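Local coordinates for molybdopterin-guanine dinucleotide biosynthesis protein A (MobA) (Archaeoglobus fulgidus, PDB 3NGW) that probably transfers a guanylyl group from GTP to molybdopterin, as MobA nucleotidyltransferases do in molybdenum cofactor biosynthesis, at residues A74-A79 and D136-A141; Q40-C45 and L80-S85. All coordinates share one frame; numbering follows the deposited sequence.

Interaction 1. Residues A74-A79 and D136-A141; sequences AGIHAA and DELERA. With CA (calcium ion), chain B.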
ATOM      1  N   ALA A  74      -0.253  11.104   1.809  1.00 29.03           N
ATOM      2  CA  ALA A  74      -0.872  11.400   3.092  1.00 31.51           C
ATOM      3  C   ALA A  74      -1.139  10.119   3.867  1.00 35.28           C
ATOM      4  O   ALA A  74      -1.130  10.112   5.100  1.00 36.14           O
ATOM      5  CB  ALA A  74      -2.172  12.161   2.877  1.00 23.99           C
ATOM      6  N   GLY A  75      -1.379   9.041   3.127  1.00 34.57           N
ATOM      7  CA  GLY A  75      -1.652   7.755   3.735  1.00 35.26           C
ATOM      8  C   GLY A  75      -0.386   7.134   4.289  1.00 33.19           C
ATOM      9  O   GLY A  75      -0.402   6.576   5.381  1.00 32.35           O
ATOM     10  N   ILE A  76       0.707   7.224   3.534  1.00 29.57           N
ATOM     11  CA  ILE A  76       1.983   6.677   3.975  1.00 26.61           C
ATOM     12  C   ILE A  76       2.453   7.472   5.188  1.00 34.24           C
ATOM     13  O   ILE A  76       2.843   6.901   6.212  1.00 39.26           O
ATOM     14  CB  ILE A  76       3.037   6.764   2.850  1.00 26.49           C
ATOM     15  CG1 ILE A  76       2.631   5.845   1.699  1.00 29.92           C
ATOM     16  CG2 ILE A  76       4.413   6.365   3.372  1.00 25.56           C
ATOM     17  CD1 ILE A  76       3.472   6.031   0.438  1.00 30.33           C
ATOM     18  N   HIS A  77       2.391   8.796   5.073  1.00 29.76           N
ATOM     19  CA  HIS A  77       2.783   9.692   6.155  1.00 35.00           C
ATOM     20  C   HIS A  77       2.024   9.343   7.429  1.00 34.40           C
ATOM     21  O   HIS A  77       2.608   9.267   8.507  1.00 30.94           O
ATOM     22  CB  HIS A  77       2.494  11.148   5.760  1.00 45.35           C
ATOM     23  CG  HIS A  77       2.684  12.133   6.873  1.00 29.44           C
ATOM     24  ND1 HIS A  77       1.634  12.624   7.622  1.00 28.06           N
ATOM     25  CD2 HIS A  77       3.806  12.705   7.378  1.00 26.85           C
ATOM     26  CE1 HIS A  77       2.101  13.455   8.539  1.00 28.34           C
ATOM     27  NE2 HIS A  77       3.414  13.521   8.413  1.00 30.10           N
ATOM     28  N   ALA A  78       0.720   9.132   7.290  1.00 32.71           N
ATOM     29  CA  ALA A  78      -0.124   8.789   8.423  1.00 28.42           C
ATOM     30  C   ALA A  78       0.389   7.530   9.116  1.00 30.16           C
ATOM     31  O   ALA A  78       0.464   7.473  10.347  1.00 29.55           O
ATOM     32  CB  ALA A  78      -1.566   8.579   7.959  1.00 25.51           C
ATOM     33  N   ALA A  79       0.731   6.515   8.332  1.00 22.98           N
ATOM     34  CA  ALA A  79       1.238   5.270   8.906  1.00 29.20           C
ATOM     35  C   ALA A  79       2.570   5.502   9.621  1.00 24.36           C
ATOM     36  O   ALA A  79       2.792   4.976  10.704  1.00 29.35           O
ATOM     37  CB  ALA A  79       1.399   4.206   7.811  1.00 21.96           C
ATOM     38  N   ASP A 136       9.157  13.347   7.333  1.00 34.35           N
ATOM     39  CA  ASP A 136       9.206  14.796   7.204  1.00 33.21           C
ATOM     40  C   ASP A 136       9.078  15.273   5.772  1.00 31.02           C
ATOM     41  O   ASP A 136       8.317  16.192   5.489  1.00 32.55           O
ATOM     42  CB  ASP A 136      10.500  15.356   7.799  1.00 44.49           C
ATOM     43  CG  ASP A 136      10.569  15.195   9.299  1.00 51.03           C
ATOM     44  OD1 ASP A 136       9.533  15.401   9.966  1.00 43.91           O
ATOM     45  OD2 ASP A 136      11.664  14.870   9.814  1.00 58.00           O
ATOM     46  N   GLU A 137       9.834  14.659   4.873  1.00 32.55           N
ATOM     47  CA  GLU A 137       9.786  15.048   3.472  1.00 36.71           C
ATOM     48  C   GLU A 137       8.400  14.775   2.878  1.00 42.58           C
ATOM     49  O   GLU A 137       7.913  15.538   2.036  1.00 46.29           O
ATOM     50  CB  GLU A 137      10.869  14.311   2.680  1.00 39.80           C
ATOM     51  CG  GLU A 137      11.574  15.198   1.671  1.00 52.37           C
ATOM     52  CD  GLU A 137      12.037  16.517   2.277  1.00 54.01           C
ATOM     53  OE1 GLU A 137      12.821  16.491   3.258  1.00 57.25           O
ATOM     54  OE2 GLU A 137      11.606  17.578   1.773  1.00 54.45           O
ATOM     55  N   LEU A 138       7.762  13.696   3.323  1.00 34.32           N
ATOM     56  CA  LEU A 138       6.427  13.353   2.844  1.00 34.93           C
ATOM     57  C   LEU A 138       5.417  14.362   3.364  1.00 33.32           C
ATOM     58  O   LEU A 138       4.508  14.768   2.645  1.00 42.39           O
ATOM     59  CB  LEU A 138       6.025  11.943   3.302  1.00 26.15           C
ATOM     60  CG  LEU A 138       6.810  10.771   2.700  1.00 32.25           C
ATOM     61  CD1 LEU A 138       6.224   9.446   3.185  1.00 28.59           C
ATOM     62  CD2 LEU A 138       6.739  10.841   1.184  1.00 24.70           C
ATOM     63  N   GLU A 139       5.581  14.771   4.615  1.00 38.31           N
ATOM     64  CA  GLU A 139       4.668  15.731   5.217  1.00 37.10           C
ATOM     65  C   GLU A 139       4.807  17.109   4.589  1.00 41.29           C
ATOM     66  O   GLU A 139       3.816  17.815   4.422  1.00 42.56           O
ATOM     67  CB  GLU A 139       4.911  15.827   6.713  1.00 32.90           C
ATOM     68  CG  GLU A 139       4.043  16.849   7.393  1.00 31.05           C
ATOM     69  CD  GLU A 139       4.171  16.775   8.890  1.00 42.26           C
ATOM     70  OE1 GLU A 139       5.307  16.600   9.381  1.00 40.77           O
ATOM     71  OE2 GLU A 139       3.141  16.902   9.584  1.00 54.18           O
ATOM     72  N   ARG A 140       6.034  17.494   4.251  1.00 43.54           N
ATOM     73  CA  ARG A 140       6.251  18.792   3.627  1.00 49.93           C
ATOM     74  C   ARG A 140       5.506  18.806   2.299  1.00 49.42           C
ATOM     75  O   ARG A 140       4.861  19.795   1.947  1.00 47.59           O
ATOM     76  CB  ARG A 140       7.741  19.050   3.390  1.00 44.17           C
ATOM     77  CG  ARG A 140       8.527  19.271   4.664  1.00 53.31           C
ATOM     78  CD  ARG A 140       9.928  19.790   4.380  1.00 53.51           C
ATOM     79  NE  ARG A 140      10.748  19.759   5.591  1.00 59.84           N
ATOM     80  CZ  ARG A 140      11.456  18.706   5.993  1.00 56.35           C
ATOM     81  NH1 ARG A 140      11.460  17.592   5.273  1.00 53.87           N
ATOM     82  NH2 ARG A 140      12.140  18.756   7.129  1.00 60.03           N
ATOM     83  N   ALA A 141       5.577  17.689   1.578  1.00 42.53           N
ATOM     84  CA  ALA A 141       4.905  17.566   0.286  1.00 42.80           C
ATOM     85  C   ALA A 141       3.392  17.728   0.428  1.00 36.25           C
ATOM     86  O   ALA A 141       2.742  18.370  -0.401  1.00 37.44           O
ATOM     87  CB  ALA A 141       5.232  16.217  -0.340  1.00 40.80           C
TER
HETATM   88 CA    CA B 209      11.016  15.455  12.486  1.00 57.43          CA
HETATM   89  O   HOH W   1       9.932  12.837  12.036  1.00 34.92           O
HETATM   90  O   HOH W   2       9.779  17.920  12.159  1.00 60.78           O
HETATM   91  O   HOH W   3       8.526  14.998  13.034  1.00 40.64           O
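His77 and Leu138 mark the closest backbone approach of helices 74-79 and 136-141, their CA atoms 6.1 Å apart. The two segment axes come within 9.2 Å and run more antiparallel than parallel, at 138° between their N-to-C directions. Leu138 reaches into this gap through one branch: its CD1 meets Ile76 CG2 at 3.6 Å. That methyl of Ile76 is anti to the backbone N, while the longer CG1 branch stays beside it, which turns this methyl, rather than CG1, to Leu138. Ile73, Leu80, Ile149 and Pro152 also touch Leu138.

His77 buries more surface here than any other single residue. Its CG is anti to the backbone N (chi1 172°), which swings the imidazole toward the neighbouring helix and brings NE2 to 3.2 Å from Glu139 CB. Beyond that point the extended Glu139 chain rises past the ring, with the carboxylate plane turned 44° from it; OE2 stays 3.6 Å from His77 NE2, a proximity rather than a hydrogen bond. Glu139 OE1 is instead engaged in a salt bridge with Arg81, one turn beyond His77, and the same guanidinium binds Asp136 OD1. OD2 of the same carboxylate binds a calcium ion at 2.8 Å, with OD1 hardly farther away; three waters also bind the metal, and OD1 accepts from them, weakly for two.

Chemically, then, a buried apolar contact borders a mixed network of charges: two carboxylates, Arg81 and calcium. A hydrogen bond from ND1 to Asp65 OD1 orients the His77 ring, while the charge of Glu139 is largely met by Arg81, probably leaving little for the imidazole.

Interaction 2. Residues Q40-C45 and L80-S85; sequences QTVFVC and LRHFGS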
ATOM      1  N   GLN A  40       1.558  -6.897  12.153  1.00 35.98           N
ATOM      2  CA  GLN A  40       1.249  -5.711  12.955  1.00 29.60           C
ATOM      3  C   GLN A  40       0.811  -4.696  11.921  1.00 31.35           C
ATOM      4  O   GLN A  40       1.593  -3.863  11.460  1.00 29.19           O
ATOM      5  CB  GLN A  40       2.486  -5.218  13.682  1.00 30.99           C
ATOM      6  CG  GLN A  40       2.156  -4.193  14.739  1.00 32.48           C
ATOM      7  CD  GLN A  40       3.397  -3.616  15.369  1.00 38.37           C
ATOM      8  OE1 GLN A  40       4.448  -4.259  15.375  1.00 39.68           O
ATOM      9  NE2 GLN A  40       3.286  -2.406  15.918  1.00 33.12           N
ATOM     10  N   THR A  41      -0.468  -4.772  11.591  1.00 33.03           N
ATOM     11  CA  THR A  41      -1.064  -3.979  10.530  1.00 34.62           C
ATOM     12  C   THR A  41      -2.074  -2.901  10.893  1.00 30.43           C
ATOM     13  O   THR A  41      -2.827  -3.040  11.846  1.00 32.48           O
ATOM     14  CB  THR A  41      -1.758  -4.948   9.554  1.00 31.20           C
ATOM     15  OG1 THR A  41      -0.837  -5.986   9.206  1.00 32.49           O
ATOM     16  CG2 THR A  41      -2.232  -4.236   8.312  1.00 26.48           C
ATOM     17  N   VAL A  42      -2.065  -1.817  10.123  1.00 34.24           N
ATOM     18  CA  VAL A  42      -3.053  -0.755  10.268  1.00 33.50           C
ATOM     19  C   VAL A  42      -3.560  -0.519   8.859  1.00 30.69           C
ATOM     20  O   VAL A  42      -2.823  -0.675   7.891  1.00 31.42           O
ATOM     21  CB  VAL A  42      -2.485   0.584  10.823  1.00 32.30           C
ATOM     22  CG1 VAL A  42      -2.002   0.397  12.240  1.00 23.62           C
ATOM     23  CG2 VAL A  42      -1.379   1.111   9.921  1.00 30.48           C
ATOM     24  N   PHE A  43      -4.834  -0.178   8.750  1.00 34.95           N
ATOM     25  CA  PHE A  43      -5.433   0.093   7.461  1.00 31.65           C
ATOM     26  C   PHE A  43      -5.666   1.592   7.412  1.00 34.85           C
ATOM     27  O   PHE A  43      -6.426   2.140   8.214  1.00 33.41           O
ATOM     28  CB  PHE A  43      -6.732  -0.688   7.336  1.00 36.56           C
ATOM     29  CG  PHE A  43      -6.529  -2.173   7.316  1.00 30.86           C
ATOM     30  CD1 PHE A  43      -6.332  -2.849   6.113  1.00 36.34           C
ATOM     31  CD2 PHE A  43      -6.464  -2.889   8.507  1.00 30.49           C
ATOM     32  CE1 PHE A  43      -6.069  -4.231   6.100  1.00 38.56           C
ATOM     33  CE2 PHE A  43      -6.203  -4.260   8.511  1.00 24.44           C
ATOM     34  CZ  PHE A  43      -6.003  -4.934   7.306  1.00 27.97           C
ATOM     35  N   VAL A  44      -4.981   2.250   6.481  1.00 34.77           N
ATOM     36  CA  VAL A  44      -5.064   3.695   6.338  1.00 31.44           C
ATOM     37  C   VAL A  44      -6.177   4.151   5.404  1.00 32.96           C
ATOM     38  O   VAL A  44      -6.116   3.950   4.191  1.00 31.06           O
ATOM     39  CB  VAL A  44      -3.729   4.265   5.833  1.00 33.40           C
ATOM     40  CG1 VAL A  44      -3.762   5.794   5.891  1.00 18.87           C
ATOM     41  CG2 VAL A  44      -2.589   3.710   6.674  1.00 21.12           C
ATOM     42  N   CYS A  45      -7.189   4.774   5.994  1.00 30.60           N
ATOM     43  CA  CYS A  45      -8.350   5.270   5.263  1.00 36.84           C
ATOM     44  C   CYS A  45      -8.130   6.690   4.774  1.00 35.95           C
ATOM     45  O   CYS A  45      -7.245   7.392   5.266  1.00 41.08           O
ATOM     46  CB  CYS A  45      -9.580   5.231   6.169  1.00 29.97           C
ATOM     47  SG  CYS A  45      -9.849   3.621   6.931  1.00 37.26           S
ATOM     48  N   LEU A  80       3.460   6.285   9.022  1.00 29.26           N
ATOM     49  CA  LEU A  80       4.737   6.547   9.665  1.00 23.76           C
ATOM     50  C   LEU A  80       4.552   7.272  10.993  1.00 32.32           C
ATOM     51  O   LEU A  80       5.249   6.976  11.968  1.00 32.94           O
ATOM     52  CB  LEU A  80       5.650   7.357   8.746  1.00 28.95           C
ATOM     53  CG  LEU A  80       6.039   6.601   7.472  1.00 28.04           C
ATOM     54  CD1 LEU A  80       6.919   7.480   6.623  1.00 30.15           C
ATOM     55  CD2 LEU A  80       6.757   5.301   7.816  1.00 28.36           C
ATOM     56  N   ARG A  81       3.609   8.213  11.043  1.00 28.56           N
ATOM     57  CA  ARG A  81       3.349   8.962  12.275  1.00 28.85           C
ATOM     58  C   ARG A  81       2.632   8.096  13.314  1.00 24.47           C
ATOM     59  O   ARG A  81       2.670   8.385  14.507  1.00 34.99           O
ATOM     60  CB  ARG A  81       2.502  10.211  11.985  1.00 37.64           C
ATOM     61  CG  ARG A  81       3.163  11.241  11.086  1.00 32.33           C
ATOM     62  CD  ARG A  81       4.480  11.744  11.655  1.00 31.99           C
ATOM     63  NE  ARG A  81       5.048  12.822  10.840  1.00 42.86           N
ATOM     64  CZ  ARG A  81       6.312  13.235  10.910  1.00 43.31           C
ATOM     65  NH1 ARG A  81       7.162  12.664  11.756  1.00 42.29           N
ATOM     66  NH2 ARG A  81       6.731  14.223  10.136  1.00 44.18           N
ATOM     67  N   HIS A  82       1.983   7.034  12.855  1.00 29.16           N
ATOM     68  CA  HIS A  82       1.261   6.135  13.746  1.00 27.83           C
ATOM     69  C   HIS A  82       2.147   5.137  14.483  1.00 28.02           C
ATOM     70  O   HIS A  82       2.068   5.023  15.703  1.00 28.68           O
ATOM     71  CB  HIS A  82       0.198   5.361  12.971  1.00 34.12           C
ATOM     72  CG  HIS A  82      -0.553   4.381  13.811  1.00 30.44           C
ATOM     73  ND1 HIS A  82      -1.415   4.771  14.817  1.00 37.24           N
ATOM     74  CD2 HIS A  82      -0.530   3.029  13.841  1.00 24.60           C
ATOM     75  CE1 HIS A  82      -1.884   3.702  15.429  1.00 29.19           C
ATOM     76  NE2 HIS A  82      -1.363   2.630  14.855  1.00 28.75           N
ATOM     77  N   PHE A  83       2.976   4.401  13.748  1.00 28.50           N
ATOM     78  CA  PHE A  83       3.833   3.421  14.390  1.00 28.94           C
ATOM     79  C   PHE A  83       5.246   3.271  13.834  1.00 28.41           C
ATOM     80  O   PHE A  83       5.919   2.278  14.106  1.00 37.60           O
ATOM     81  CB  PHE A  83       3.131   2.050  14.444  1.00 32.77           C
ATOM     82  CG  PHE A  83       2.779   1.458  13.095  1.00 30.43           C
ATOM     83  CD1 PHE A  83       3.160   2.071  11.910  1.00 29.42           C
ATOM     84  CD2 PHE A  83       2.062   0.261  13.025  1.00 25.49           C
ATOM     85  CE1 PHE A  83       2.835   1.498  10.677  1.00 30.21           C
ATOM     86  CE2 PHE A  83       1.733  -0.318  11.795  1.00 30.36           C
ATOM     87  CZ  PHE A  83       2.118   0.304  10.623  1.00 27.92           C
ATOM     88  N   GLY A  84       5.704   4.258  13.071  1.00 29.83           N
ATOM     89  CA  GLY A  84       7.051   4.213  12.528  1.00 27.35           C
ATOM     90  C   GLY A  84       7.251   3.506  11.197  1.00 33.04           C
ATOM     91  O   GLY A  84       6.371   3.522  10.335  1.00 32.41           O
ATOM     92  N   SER A  85       8.422   2.890  11.040  1.00 33.91           N
ATOM     93  CA  SER A  85       8.781   2.176   9.820  1.00 34.37           C
ATOM     94  C   SER A  85       7.804   1.047   9.550  1.00 36.13           C
ATOM     95  O   SER A  85       7.284   0.418  10.474  1.00 41.05           O
ATOM     96  CB  SER A  85      10.207   1.613   9.919  1.00 28.99           C
ATOM     97  OG  SER A  85      10.277   0.482  10.779  1.00 31.89           O
TER
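Val42 on strand 40-44 packs both its methyls on the end of the facing helix: CG1 touches both His82 and the Phe83 ring, and CG2 meets Phe83 CZ. This is the tight part of the contact, with CG1 3.4 Å from His82 CD2 and CG2 3.7 Å from Phe83 CZ. With Phe83 CG held between the backbone N and the carbonyl carbon (chi1 61°), the ring extends toward the strand, where it meets Val42 coming from the opposite direction. On one side of the ring, CE2 comes 3.6 Å from Gln40 O. His82 is exposed although its CD2 packs closely on Val42, and its NE2 has a weak hydrogen bond to Glu61.

Toward solvent the fit slackens at Gln40. This exposed residue stretches past Phe83 with its amide plane perpendicular to the ring, and NE2 comes no nearer than 4.1 Å to Phe83 CD2.

Gly84, with positive phi, leads the chain out of the helix toward strand 86-90. Around the contact, strand 40-44 lies between strands 2-6 and 62-63 of the central sheet. Ile63 of strand 62-63 touches both Val42 and His82, while Lys2 of strand 2-6 bonds to Phe83 O, so the end of helix 72-83 is seated across three neighbouring strands.

Overall arrangement
From the N terminus, after strand 2-6, a small two-stranded sheet and helix 28-36, the chain reaches strand 40-44. Interaction 2 closes the loop from there to residues 80-85, at the end of helix 72-83. Residues 74-79, earlier on that helix, open the longer loop that interaction 1 closes at helix 135-143. The segments therefore alternate along the chain, and the two loops cross, sharing one helix. The contacts also touch directly: Arg81, within 80-85, reaches helix 135-143, and Gly75 O packs on Val44 CG1. In this GT-A-type domain, helix 72-83 thus lies between the 40-44 side of the sheet and helix 135-143.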